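Local atomic coordinates of NLP/P60 family protein (Bacillus cereus ATCC 10987, PDB entry 3H41), a protein that probably hydrolyses gamma-D-glutamyl-L-lysine bonds in murein peptides, releasing L-Ala-D-Glu dipeptides during breakdown of the bacterial cell wall. Residues A[80-85]-A[103-108]; A[118-123]-A[158-163]. One frame throughout, in Å; residues are numbered along the deposited sequence.

Contact 1: A[80-85]-A[103-108]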
ATOM      1  N   VAL A  80       6.854 -17.308   7.696  1.00 17.10           N
ATOM      2  CA  VAL A  80       6.346 -16.776   8.957  1.00 15.94           C
ATOM      3  C   VAL A  80       4.978 -16.171   8.765  1.00 18.42           C
ATOM      4  O   VAL A  80       4.662 -15.662   7.687  1.00 16.08           O
ATOM      5  CB  VAL A  80       7.282 -15.716   9.594  1.00 17.82           C
ATOM      6  CG1 VAL A  80       8.464 -16.425  10.272  1.00 17.91           C
ATOM      7  CG2 VAL A  80       7.790 -14.650   8.563  1.00 16.94           C
ATOM      8  N   LYS A  81       4.184 -16.194   9.834  1.00 15.76           N
ATOM      9  CA  LYS A  81       2.945 -15.486   9.893  1.00 18.91           C
ATOM     10  C   LYS A  81       3.250 -14.233  10.688  1.00 16.92           C
ATOM     11  O   LYS A  81       3.965 -14.313  11.700  1.00 17.67           O
ATOM     12  CB  LYS A  81       1.850 -16.325  10.546  1.00 19.76           C
ATOM     13  CG  LYS A  81       0.470 -15.691  10.388  1.00 22.88           C
ATOM     14  CD  LYS A  81      -0.620 -16.474  11.085  1.00 23.22           C
ATOM     15  CE  LYS A  81      -1.931 -15.726  10.928  1.00 28.89           C
ATOM     16  NZ  LYS A  81      -3.021 -16.404  11.658  1.00 31.71           N
ATOM     17  N   VAL A  82       2.781 -13.087  10.173  1.00 13.82           N
ATOM     18  CA  VAL A  82       3.081 -11.757  10.725  1.00 12.14           C
ATOM     19  C   VAL A  82       1.815 -10.938  10.824  1.00 13.97           C
ATOM     20  O   VAL A  82       0.815 -11.239  10.165  1.00 15.28           O
ATOM     21  CB  VAL A  82       4.195 -11.007   9.914  1.00 15.31           C
ATOM     22  CG1 VAL A  82       5.413 -11.880   9.728  1.00 13.74           C
ATOM     23  CG2 VAL A  82       3.714 -10.543   8.525  1.00 14.80           C
ATOM     24  N   LEU A  83       1.824  -9.969  11.727  1.00 14.07           N
ATOM     25  CA  LEU A  83       0.800  -8.943  11.786  1.00 15.44           C
ATOM     26  C   LEU A  83       1.437  -7.608  11.371  1.00 16.22           C
ATOM     27  O   LEU A  83       2.379  -7.122  12.021  1.00 14.59           O
ATOM     28  CB  LEU A  83       0.202  -8.822  13.204  1.00 14.85           C
ATOM     29  CG  LEU A  83      -0.253 -10.149  13.815  1.00 18.38           C
ATOM     30  CD1 LEU A  83      -0.777  -9.921  15.261  1.00 19.72           C
ATOM     31  CD2 LEU A  83      -1.307 -10.821  12.921  1.00 17.02           C
ATOM     32  N   VAL A  84       0.910  -7.014  10.302  1.00 15.32           N
ATOM     33  CA  VAL A  84       1.451  -5.783   9.759  1.00 14.99           C
ATOM     34  C   VAL A  84       0.906  -4.587  10.503  1.00 14.79           C
ATOM     35  O   VAL A  84      -0.298  -4.292  10.488  1.00 14.17           O
ATOM     36  CB  VAL A  84       1.152  -5.629   8.234  1.00 14.49           C
ATOM     37  CG1 VAL A  84       1.774  -4.290   7.695  1.00 15.22           C
ATOM     38  CG2 VAL A  84       1.657  -6.881   7.415  1.00 12.12           C
ATOM     39  N   HIS A  85       1.794  -3.875  11.170  1.00 18.26           N
ATOM     40  CA  HIS A  85       1.370  -2.725  11.949  1.00 17.09           C
ATOM     41  C   HIS A  85       0.990  -1.632  10.946  1.00 19.94           C
ATOM     42  O   HIS A  85       1.638  -1.468   9.892  1.00 21.00           O
ATOM     43  CB  HIS A  85       2.522  -2.195  12.816  1.00 17.26           C
ATOM     44  CG  HIS A  85       3.027  -3.162  13.854  1.00 19.86           C
ATOM     45  ND1 HIS A  85       3.850  -2.768  14.893  1.00 20.34           N
ATOM     46  CD2 HIS A  85       2.820  -4.487  14.024  1.00 23.15           C
ATOM     47  CE1 HIS A  85       4.125  -3.813  15.655  1.00 21.41           C
ATOM     48  NE2 HIS A  85       3.531  -4.874  15.139  1.00 22.84           N
ATOM     49  N   LYS A 103      12.867 -14.759   4.908  1.00 14.03           N
ATOM     50  CA  LYS A 103      13.999 -14.093   4.304  1.00 18.68           C
ATOM     51  C   LYS A 103      13.721 -12.685   3.810  1.00 18.15           C
ATOM     52  O   LYS A 103      14.671 -11.981   3.452  1.00 15.22           O
ATOM     53  CB  LYS A 103      14.585 -14.912   3.151  1.00 16.42           C
ATOM     54  CG  LYS A 103      13.661 -15.120   1.951  1.00 28.62           C
ATOM     55  CD  LYS A 103      14.287 -16.115   0.982  1.00 38.15           C
ATOM     56  CE  LYS A 103      13.488 -16.278  -0.287  1.00 39.23           C
ATOM     57  NZ  LYS A 103      14.099 -17.313  -1.201  1.00 39.75           N
ATOM     58  N   GLN A 104      12.448 -12.285   3.826  1.00 14.33           N
ATOM     59  CA  GLN A 104      12.055 -10.923   3.485  1.00 15.53           C
ATOM     60  C   GLN A 104      11.937  -9.995   4.695  1.00 14.61           C
ATOM     61  O   GLN A 104      11.499  -8.854   4.543  1.00 15.48           O
ATOM     62  CB  GLN A 104      10.734 -10.943   2.703  1.00 11.53           C
ATOM     63  CG  GLN A 104      10.909 -11.492   1.288  1.00 11.35           C
ATOM     64  CD  GLN A 104       9.626 -11.352   0.489  1.00 10.76           C
ATOM     65  OE1 GLN A 104       8.544 -11.392   1.063  1.00 15.24           O
ATOM     66  NE2 GLN A 104       9.748 -11.183  -0.826  1.00  9.99           N
ATOM     67  N   LEU A 105      12.334 -10.490   5.874  1.00 15.07           N
ATOM     68  CA  LEU A 105      12.277  -9.730   7.137  1.00 13.17           C
ATOM     69  C   LEU A 105      13.706  -9.480   7.598  1.00 15.50           C
ATOM     70  O   LEU A 105      14.627 -10.223   7.249  1.00 15.03           O
ATOM     71  CB  LEU A 105      11.546 -10.515   8.226  1.00 15.75           C
ATOM     72  CG  LEU A 105      10.054 -10.708   8.065  1.00 17.65           C
ATOM     73  CD1 LEU A 105       9.533 -11.546   9.235  1.00 19.63           C
ATOM     74  CD2 LEU A 105       9.308  -9.359   7.962  1.00 15.27           C
ATOM     75  N   THR A 106      13.896  -8.415   8.376  1.00 17.30           N
ATOM     76  CA  THR A 106      15.176  -8.196   9.001  1.00 18.88           C
ATOM     77  C   THR A 106      14.948  -7.572  10.381  1.00 18.59           C
ATOM     78  O   THR A 106      13.805  -7.255  10.786  1.00 15.52           O
ATOM     79  CB  THR A 106      16.085  -7.309   8.122  1.00 18.91           C
ATOM     80  OG1 THR A 106      17.406  -7.302   8.673  1.00 28.47           O
ATOM     81  CG2 THR A 106      15.558  -5.906   8.012  1.00 22.55           C
ATOM     82  N   TYR A 107      16.040  -7.426  11.127  1.00 19.70           N
ATOM     83  CA  TYR A 107      16.000  -6.647  12.372  1.00 18.57           C
ATOM     84  C   TYR A 107      17.355  -5.982  12.539  1.00 18.80           C
ATOM     85  O   TYR A 107      18.373  -6.652  12.464  1.00 21.12           O
ATOM     86  CB  TYR A 107      15.716  -7.527  13.598  1.00 17.45           C
ATOM     87  CG  TYR A 107      15.570  -6.693  14.876  1.00 15.77           C
ATOM     88  CD1 TYR A 107      16.697  -6.310  15.619  1.00 26.37           C
ATOM     89  CD2 TYR A 107      14.340  -6.210  15.274  1.00 23.42           C
ATOM     90  CE1 TYR A 107      16.575  -5.529  16.768  1.00 20.63           C
ATOM     91  CE2 TYR A 107      14.204  -5.416  16.410  1.00 23.15           C
ATOM     92  CZ  TYR A 107      15.324  -5.078  17.145  1.00 28.05           C
ATOM     93  OH  TYR A 107      15.192  -4.285  18.266  1.00 26.96           O
ATOM     94  N   ASN A 108      17.365  -4.674  12.718  1.00 18.06           N
ATOM     95  CA  ASN A 108      18.587  -3.944  13.027  1.00 21.09           C
ATOM     96  C   ASN A 108      18.269  -2.994  14.179  1.00 20.46           C
ATOM     97  O   ASN A 108      17.299  -2.232  14.119  1.00 20.28           O
ATOM     98  CB  ASN A 108      19.066  -3.198  11.787  1.00 18.22           C
ATOM     99  CG  ASN A 108      20.304  -2.379  12.037  1.00 17.04           C
ATOM    100  OD1 ASN A 108      20.193  -1.203  12.346  1.00 24.94           O
ATOM    101  ND2 ASN A 108      21.474  -2.959  11.830  1.00 24.30           N
TER
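Leu105 meets Val80 and Val82 entirely through one methyl, CD1. It reaches tip to tip to Val80, with Leu105 CD1 3.6 Å from Val80 CG2. Toward Val82 the approach is different: the two side chains slide past each other in opposite directions, and Leu105 CD1 ends 4.2 Å from Val82 CG1, a looser touch. The leucine can span the gap because its chain is drawn out, with CD1 trans to CA (chi2 178°). Val82 offers CG1, the branch anti to its carbonyl carbon.

The backbones themselves stay well apart, Val80 CA lying 9.3 Å from Lys103 CA, so side chains alone make the join. This is the interior of an SH3-like barrel: strands 79-84 and 105-106 belong to one curled antiparallel sheet but are not neighbours in it, and their residues face each other across its inside. A short 3-10 turn leads into the last strand, as in SH3 domains generally. Met100 and Val70 also pack on Leu105, while Leu18 presses on Val82 from strand 15-19.

Polar bonds fix the two backbones from outside the pair. Val80 and Val82 are hydrogen-bonded through their main chains to Met100 and Gly98, respectively, of the adjacent strand 96-101. On the 3-10 turn, Gln104 NE2 bonds to the carbonyl oxygens of Ser32 and Thr34, and the Lys103 carbonyl oxygen takes a bond from Asn35 ND2.

Contact 2: A[118-123]-A[158-163]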
ATOM      1  N   PRO A 118      12.367  11.615  12.764  1.00 18.51           N
ATOM      2  CA  PRO A 118      11.931  12.163  11.488  1.00 18.76           C
ATOM      3  C   PRO A 118      12.339  11.264  10.311  1.00 17.77           C
ATOM      4  O   PRO A 118      13.374  10.589  10.368  1.00 14.38           O
ATOM      5  CB  PRO A 118      12.611  13.533  11.426  1.00 18.49           C
ATOM      6  CG  PRO A 118      12.754  13.926  12.918  1.00 14.90           C
ATOM      7  CD  PRO A 118      13.086  12.609  13.577  1.00 17.42           C
ATOM      8  N   PHE A 119      11.495  11.233   9.287  1.00 18.46           N
ATOM      9  CA  PHE A 119      11.640  10.278   8.190  1.00 15.76           C
ATOM     10  C   PHE A 119      11.386  10.941   6.854  1.00 16.13           C
ATOM     11  O   PHE A 119      10.771  12.001   6.763  1.00 16.73           O
ATOM     12  CB  PHE A 119      10.754   9.053   8.369  1.00 13.58           C
ATOM     13  CG  PHE A 119       9.262   9.337   8.418  1.00 14.74           C
ATOM     14  CD1 PHE A 119       8.545   9.681   7.272  1.00 16.99           C
ATOM     15  CD2 PHE A 119       8.551   9.147   9.602  1.00 21.05           C
ATOM     16  CE1 PHE A 119       7.188   9.924   7.325  1.00 20.87           C
ATOM     17  CE2 PHE A 119       7.176   9.393   9.668  1.00 29.37           C
ATOM     18  CZ  PHE A 119       6.494   9.800   8.528  1.00 30.02           C
ATOM     19  N   VAL A 120      11.874  10.277   5.808  1.00 14.10           N
ATOM     20  CA  VAL A 120      11.619  10.649   4.450  1.00 13.40           C
ATOM     21  C   VAL A 120      10.514   9.743   3.954  1.00 13.53           C
ATOM     22  O   VAL A 120      10.562   8.523   4.168  1.00 12.21           O
ATOM     23  CB  VAL A 120      12.876  10.448   3.554  1.00 14.40           C
ATOM     24  CG1 VAL A 120      12.538  10.729   2.069  1.00 13.20           C
ATOM     25  CG2 VAL A 120      14.026  11.359   4.031  1.00 15.06           C
ATOM     26  N   LEU A 121       9.497  10.345   3.356  1.00 14.10           N
ATOM     27  CA  LEU A 121       8.380   9.615   2.764  1.00 13.16           C
ATOM     28  C   LEU A 121       8.562   9.713   1.250  1.00 12.38           C
ATOM     29  O   LEU A 121       8.757  10.798   0.708  1.00 12.02           O
ATOM     30  CB  LEU A 121       7.041  10.209   3.188  1.00 14.12           C
ATOM     31  CG  LEU A 121       5.843   9.339   2.716  1.00 13.47           C
ATOM     32  CD1 LEU A 121       4.933   8.937   3.811  1.00 19.27           C
ATOM     33  CD2 LEU A 121       5.094  10.155   1.674  1.00 22.56           C
ATOM     34  N   VAL A 122       8.554   8.580   0.565  1.00 11.87           N
ATOM     35  CA  VAL A 122       8.771   8.572  -0.852  1.00 11.24           C
ATOM     36  C   VAL A 122       7.455   9.061  -1.506  1.00 10.05           C
ATOM     37  O   VAL A 122       6.396   8.514  -1.219  1.00 11.26           O
ATOM     38  CB  VAL A 122       9.118   7.160  -1.324  1.00  9.97           C
ATOM     39  CG1 VAL A 122       9.187   7.095  -2.840  1.00 10.52           C
ATOM     40  CG2 VAL A 122      10.414   6.720  -0.720  1.00 10.23           C
ATOM     41  N   THR A 123       7.533  10.068  -2.368  1.00 10.71           N
ATOM     42  CA  THR A 123       6.348  10.790  -2.831  1.00 11.64           C
ATOM     43  C   THR A 123       6.110  10.705  -4.354  1.00 13.15           C
ATOM     44  O   THR A 123       5.223  11.355  -4.874  1.00 13.39           O
ATOM     45  CB  THR A 123       6.385  12.274  -2.378  1.00 16.73           C
ATOM     46  OG1 THR A 123       7.660  12.845  -2.712  1.00 18.76           O
ATOM     47  CG2 THR A 123       6.160  12.355  -0.862  1.00 16.79           C
ATOM     48  N   TYR A 158      18.380  13.301   0.034  1.00  9.85           N
ATOM     49  CA  TYR A 158      18.215  12.947   1.425  1.00 11.10           C
ATOM     50  C   TYR A 158      19.003  11.666   1.615  1.00 12.54           C
ATOM     51  O   TYR A 158      18.974  10.791   0.733  1.00 12.33           O
ATOM     52  CB  TYR A 158      16.766  12.610   1.759  1.00 13.01           C
ATOM     53  CG  TYR A 158      15.755  13.694   1.492  1.00 12.25           C
ATOM     54  CD1 TYR A 158      15.723  14.837   2.267  1.00 18.85           C
ATOM     55  CD2 TYR A 158      14.811  13.552   0.493  1.00 13.19           C
ATOM     56  CE1 TYR A 158      14.781  15.830   2.032  1.00 19.64           C
ATOM     57  CE2 TYR A 158      13.851  14.551   0.250  1.00 16.17           C
ATOM     58  CZ  TYR A 158      13.845  15.678   1.022  1.00 14.62           C
ATOM     59  OH  TYR A 158      12.914  16.672   0.811  1.00 21.67           O
ATOM     60  N   ARG A 159      19.685  11.550   2.750  1.00 11.96           N
ATOM     61  CA  ARG A 159      20.247  10.283   3.173  1.00 11.06           C
ATOM     62  C   ARG A 159      19.348   9.631   4.208  1.00 12.25           C
ATOM     63  O   ARG A 159      18.831  10.296   5.140  1.00 14.19           O
ATOM     64  CB  ARG A 159      21.660  10.534   3.718  1.00 12.08           C
ATOM     65  CG  ARG A 159      22.464   9.289   3.974  1.00 19.53           C
ATOM     66  CD  ARG A 159      23.959   9.676   4.106  1.00 21.89           C
ATOM     67  NE  ARG A 159      24.823   8.570   3.759  1.00 29.55           N
ATOM     68  CZ  ARG A 159      25.865   8.163   4.481  1.00 38.01           C
ATOM     69  NH1 ARG A 159      26.188   8.785   5.612  1.00 39.37           N
ATOM     70  NH2 ARG A 159      26.599   7.133   4.056  1.00 23.59           N
ATOM     71  N   VAL A 160      19.131   8.322   4.052  1.00  9.67           N
ATOM     72  CA  VAL A 160      18.262   7.600   4.941  1.00  9.99           C
ATOM     73  C   VAL A 160      18.882   6.282   5.401  1.00 12.13           C
ATOM     74  O   VAL A 160      19.815   5.757   4.784  1.00 11.15           O
ATOM     75  CB  VAL A 160      16.895   7.286   4.227  1.00  9.64           C
ATOM     76  CG1 VAL A 160      16.195   8.576   3.841  1.00 12.68           C
ATOM     77  CG2 VAL A 160      17.155   6.384   2.988  1.00 15.48           C
ATOM     78  N   LEU A 161      18.318   5.716   6.446  1.00 10.92           N
ATOM     79  CA  LEU A 161      18.729   4.420   6.971  1.00 11.63           C
ATOM     80  C   LEU A 161      17.755   3.303   6.516  1.00 11.72           C
ATOM     81  O   LEU A 161      16.548   3.443   6.654  1.00 14.72           O
ATOM     82  CB  LEU A 161      18.737   4.467   8.507  1.00 13.85           C
ATOM     83  CG  LEU A 161      19.327   3.231   9.197  1.00 16.45           C
ATOM     84  CD1 LEU A 161      20.836   3.102   8.941  1.00 18.56           C
ATOM     85  CD2 LEU A 161      19.019   3.243  10.688  1.00 16.72           C
ATOM     86  N   LEU A 162      18.303   2.254   5.938  1.00 12.97           N
ATOM     87  CA  LEU A 162      17.553   1.061   5.517  1.00 13.60           C
ATOM     88  C   LEU A 162      17.314   0.091   6.698  1.00 13.88           C
ATOM     89  O   LEU A 162      18.061   0.082   7.675  1.00 12.75           O
ATOM     90  CB  LEU A 162      18.307   0.319   4.416  1.00 13.35           C
ATOM     91  CG  LEU A 162      18.533   1.173   3.185  1.00 15.89           C
ATOM     92  CD1 LEU A 162      19.281   0.361   2.150  1.00 11.04           C
ATOM     93  CD2 LEU A 162      17.196   1.702   2.664  1.00 19.56           C
ATOM     94  N   PRO A 163      16.271  -0.742   6.604  1.00 13.70           N
ATOM     95  CA  PRO A 163      15.953  -1.644   7.722  1.00 15.21           C
ATOM     96  C   PRO A 163      17.070  -2.649   8.048  1.00 17.03           C
ATOM     97  O   PRO A 163      17.113  -3.181   9.155  1.00 17.89           O
ATOM     98  CB  PRO A 163      14.671  -2.374   7.254  1.00 14.70           C
ATOM     99  CG  PRO A 163      14.301  -1.838   5.970  1.00 15.81           C
ATOM    100  CD  PRO A 163      15.204  -0.701   5.592  1.00 12.31           C
TER
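Strands 119-122 and 157-161 pass at a steep angle, coming closest at Val120 and Val160, whose CA atoms are 7.3 Å apart. They share a strongly bent antiparallel sheet of the second SH3-like domain, with strand 147-153 lying between them in the sheet order. The main chain of Val120 is hydrogen-bonded to Leu148 of that middle strand; toward 158-163 it is the valine side chain that makes the join.

Val120 pushes both of its methyls into the angle formed by Tyr158 and Val160. CG1 stands trans to the backbone N (chi1 175°), which brings CG2 anti to the carbonyl carbon, where it touches both partners, and leaves CG1 to the tyrosine alone. Against Val160 the side chains meet at about a right angle, Val120 CG2 lying 3.5 Å from Val160 CG1, with Val120 CB close behind. The tyrosine is met on the slant near the root of its ring: Val120 CG2 sits 3.8 Å from Tyr158 CB and nearly as close to CG. All three residues are buried, and more of the inside closes round them, Leu150 packing on Val120, Leu129 on Val160 and Phe177 on Tyr158. The other methyl touches further round the ring, Val120 CG1 lying 4.0 Å from Tyr158 CD2.

Contacts 1 and 2 belong to two successive SH3-like domains, one closing before the other opens along the chain, with centres 19 Å apart. They meet directly at one place: Pro163 O, just past the strand of contact 2, packs 3.3 Å from Thr106 CG2 and equally close to Asn108 CB, both from 103-108. Asn108 also caps the helix 109-113 that leads on toward contact 2. Contact 1 lies nearer the substrate site, though without touching it. The Val82 side chain is about 8 Å from that of Tyr96 and about 13 Å from the bound alanine, whereas contact 2 lies away from the dipeptide and the catalytic residues.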